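Local structure of probable oxidoreductase (Pseudomonas aeruginosa, 4B7C) at residues Thr136-Leu141 / Ala295-Glu300. The protein is probably an NADP-dependent oxidoreductase of the medium-chain dehydrogenase/reductase family, whose substrate is not established. Numbering follows the deposited sequence.
Sequences TAYFAL and ATWLAE
Tyr138 and Trp297 reach toward each other from two helices and touch at their ring peripheries, bridging backbones whose CA atoms stay 11.7 Å apart. The touching atoms are few: CE1 of Tyr138 lies 3.7 Å from CZ3 of Trp297, and its neighbour CD1 is 3.8 Å from the same carbon. CZ3 thus sits against the CD1–CE1 edge of the phenol, close to the phenol plane, while CE1 approaches the indole obliquely. The planes are inclined at 48° and the centroid of the phenol is 5.9 Å from that of the six-membered indole ring, so the two are not stacked.

The tyrosine is extended, CG anti to the backbone N (chi1 -174°), which carries its ring away from helix 132-145 toward helix 287-299. There its hydroxyl is hydrogen-bonded to Glu293, anchoring the far end of the ring. On its own helix, CD2 of Tyr138 stands 3.6 Å above the centre of the Phe139 ring. Trp297 has CG anti to its carbonyl carbon (chi1 -76°), swinging the benzo carbons CZ3 and CH2 toward the tyrosine; it also packs on Leu172 of helix 161-172. Helix 132-145 lies against the parallel sheet through Ala140 and Leu141 on Phe223, and the aromatic pair ties helix 287-299 to another side of it, in the Rossmann-type domain of medium-chain dehydrogenases/reductases.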
ATOM      1  N   THR B 136      -1.242  -6.761 -18.874  1.00 27.33           N
ATOM      2  CA  THR B 136      -1.501  -6.390 -17.474  1.00 28.20           C
ATOM      3  C   THR B 136      -0.824  -7.414 -16.554  1.00 28.37           C
ATOM      4  O   THR B 136      -0.082  -7.059 -15.650  1.00 27.82           O
ATOM      5  CB  THR B 136      -3.002  -6.313 -17.154  1.00 27.26           C
ATOM      6  OG1 THR B 136      -3.581  -5.255 -17.905  1.00 25.31           O
ATOM      7  CG2 THR B 136      -3.263  -6.056 -15.625  1.00 24.81           C
ATOM      8  N   ALA B 137      -1.080  -8.695 -16.816  1.00 30.46           N
ATOM      9  CA  ALA B 137      -0.486  -9.786 -16.037  1.00 29.88           C
ATOM     10  C   ALA B 137       1.024  -9.694 -16.073  1.00 29.91           C
ATOM     11  O   ALA B 137       1.694  -9.777 -15.046  1.00 30.40           O
ATOM     12  CB  ALA B 137      -0.947 -11.156 -16.568  1.00 29.33           C
ATOM     13  N   TYR B 138       1.553  -9.541 -17.276  1.00 28.46           N
ATOM     14  CA  TYR B 138       2.992  -9.533 -17.510  1.00 28.25           C
ATOM     15  C   TYR B 138       3.690  -8.413 -16.736  1.00 28.46           C
ATOM     16  O   TYR B 138       4.611  -8.664 -15.948  1.00 28.75           O
ATOM     17  CB  TYR B 138       3.252  -9.364 -19.010  1.00 29.42           C
ATOM     18  CG  TYR B 138       4.692  -9.468 -19.420  1.00 29.83           C
ATOM     19  CD1 TYR B 138       5.252 -10.701 -19.756  1.00 29.83           C
ATOM     20  CD2 TYR B 138       5.494  -8.332 -19.520  1.00 30.31           C
ATOM     21  CE1 TYR B 138       6.572 -10.797 -20.144  1.00 29.15           C
ATOM     22  CE2 TYR B 138       6.820  -8.422 -19.916  1.00 31.10           C
ATOM     23  CZ  TYR B 138       7.352  -9.657 -20.224  1.00 31.55           C
ATOM     24  OH  TYR B 138       8.660  -9.756 -20.628  1.00 33.45           O
ATOM     25  N   PHE B 139       3.243  -7.183 -16.951  1.00 27.46           N
ATOM     26  CA  PHE B 139       3.917  -6.037 -16.332  1.00 28.79           C
ATOM     27  C   PHE B 139       3.604  -5.898 -14.838  1.00 28.54           C
ATOM     28  O   PHE B 139       4.492  -5.612 -14.047  1.00 30.46           O
ATOM     29  CB  PHE B 139       3.647  -4.745 -17.108  1.00 29.25           C
ATOM     30  CG  PHE B 139       4.329  -4.717 -18.442  1.00 28.87           C
ATOM     31  CD1 PHE B 139       5.703  -4.639 -18.516  1.00 29.63           C
ATOM     32  CD2 PHE B 139       3.602  -4.822 -19.612  1.00 29.86           C
ATOM     33  CE1 PHE B 139       6.346  -4.656 -19.741  1.00 30.11           C
ATOM     34  CE2 PHE B 139       4.239  -4.848 -20.842  1.00 31.11           C
ATOM     35  CZ  PHE B 139       5.610  -4.764 -20.907  1.00 29.79           C
ATOM     36  N   ALA B 140       2.361  -6.132 -14.460  1.00 29.34           N
ATOM     37  CA  ALA B 140       1.963  -6.051 -13.045  1.00 29.89           C
ATOM     38  C   ALA B 140       2.732  -7.062 -12.203  1.00 31.55           C
ATOM     39  O   ALA B 140       3.321  -6.713 -11.178  1.00 28.12           O
ATOM     40  CB  ALA B 140       0.471  -6.239 -12.898  1.00 28.57           C
ATOM     41  N   LEU B 141       2.780  -8.311 -12.662  1.00 32.43           N
ATOM     42  CA  LEU B 141       3.499  -9.349 -11.920  1.00 33.06           C
ATOM     43  C   LEU B 141       4.985  -9.084 -11.882  1.00 33.36           C
ATOM     44  O   LEU B 141       5.585  -9.039 -10.818  1.00 35.87           O
ATOM     45  CB  LEU B 141       3.255 -10.754 -12.505  1.00 34.21           C
ATOM     46  CG  LEU B 141       3.987 -11.882 -11.758  1.00 34.51           C
ATOM     47  CD1 LEU B 141       3.408 -12.027 -10.352  1.00 33.08           C
ATOM     48  CD2 LEU B 141       3.912 -13.216 -12.501  1.00 35.89           C
ATOM     49  N   ALA B 295       4.669 -14.160 -26.751  1.00 38.92           N
ATOM     50  CA  ALA B 295       4.497 -14.948 -27.983  1.00 41.56           C
ATOM     51  C   ALA B 295       5.349 -16.226 -27.985  1.00 42.15           C
ATOM     52  O   ALA B 295       4.888 -17.277 -28.414  1.00 42.69           O
ATOM     53  CB  ALA B 295       4.811 -14.103 -29.220  1.00 39.94           C
ATOM     54  N   THR B 296       6.583 -16.137 -27.506  1.00 42.83           N
ATOM     55  CA  THR B 296       7.463 -17.312 -27.451  1.00 47.10           C
ATOM     56  C   THR B 296       6.978 -18.320 -26.393  1.00 47.76           C
ATOM     57  O   THR B 296       7.030 -19.529 -26.609  1.00 50.60           O
ATOM     58  CB  THR B 296       8.936 -16.938 -27.196  1.00 47.24           C
ATOM     59  OG1 THR B 296       9.088 -16.439 -25.866  1.00 58.19           O
ATOM     60  CG2 THR B 296       9.389 -15.879 -28.181  1.00 42.83           C
ATOM     61  N   TRP B 297       6.506 -17.825 -25.256  1.00 46.35           N
ATOM     62  CA  TRP B 297       5.954 -18.708 -24.218  1.00 44.04           C
ATOM     63  C   TRP B 297       4.776 -19.470 -24.755  1.00 44.39           C
ATOM     64  O   TRP B 297       4.644 -20.674 -24.535  1.00 42.25           O
ATOM     65  CB  TRP B 297       5.532 -17.929 -22.972  1.00 43.29           C
ATOM     66  CG  TRP B 297       6.679 -17.488 -22.080  1.00 44.18           C
ATOM     67  CD1 TRP B 297       7.933 -18.078 -21.934  1.00 43.37           C
ATOM     68  CD2 TRP B 297       6.688 -16.362 -21.148  1.00 42.93           C
ATOM     69  NE1 TRP B 297       8.702 -17.403 -21.021  1.00 42.76           N
ATOM     70  CE2 TRP B 297       8.014 -16.369 -20.506  1.00 43.09           C
ATOM     71  CE3 TRP B 297       5.769 -15.377 -20.803  1.00 44.76           C
ATOM     72  CZ2 TRP B 297       8.382 -15.423 -19.569  1.00 43.82           C
ATOM     73  CZ3 TRP B 297       6.157 -14.433 -19.852  1.00 43.60           C
ATOM     74  CH2 TRP B 297       7.429 -14.456 -19.250  1.00 45.23           C
ATOM     75  N   LEU B 298       3.915 -18.768 -25.484  1.00 42.18           N
ATOM     76  CA  LEU B 298       2.764 -19.398 -26.129  1.00 43.17           C
ATOM     77  C   LEU B 298       3.200 -20.447 -27.162  1.00 46.02           C
ATOM     78  O   LEU B 298       2.707 -21.571 -27.155  1.00 47.52           O
ATOM     79  CB  LEU B 298       1.875 -18.353 -26.801  1.00 40.99           C
ATOM     80  CG  LEU B 298       1.087 -17.438 -25.870  1.00 40.75           C
ATOM     81  CD1 LEU B 298       0.703 -16.193 -26.651  1.00 36.69           C
ATOM     82  CD2 LEU B 298      -0.147 -18.146 -25.332  1.00 37.25           C
ATOM     83  N   ALA B 299       4.121 -20.056 -28.037  1.00 47.64           N
ATOM     84  CA  ALA B 299       4.617 -20.923 -29.123  1.00 51.28           C
ATOM     85  C   ALA B 299       5.257 -22.200 -28.587  1.00 52.37           C
ATOM     86  O   ALA B 299       5.085 -23.272 -29.162  1.00 53.21           O
ATOM     87  CB  ALA B 299       5.623 -20.174 -29.989  1.00 48.37           C
ATOM     88  N   GLU B 300       5.976 -22.068 -27.477  1.00 52.40           N
ATOM     89  CA  GLU B 300       6.667 -23.194 -26.844  1.00 53.45           C
ATOM     90  C   GLU B 300       5.736 -24.061 -25.984  1.00 52.28           C
ATOM     91  O   GLU B 300       6.145 -25.101 -25.485  1.00 53.26           O
ATOM     92  CB  GLU B 300       7.836 -22.693 -25.993  1.00 55.02           C
ATOM     93  CG  GLU B 300       8.984 -22.127 -26.816  1.00 57.13           C
ATOM     94  CD  GLU B 300      10.054 -21.450 -25.973  1.00 59.64           C
ATOM     95  OE1 GLU B 300       9.962 -21.514 -24.737  1.00 60.30           O
ATOM     96  OE2 GLU B 300      10.996 -20.860 -26.541  1.00 60.79           O
TER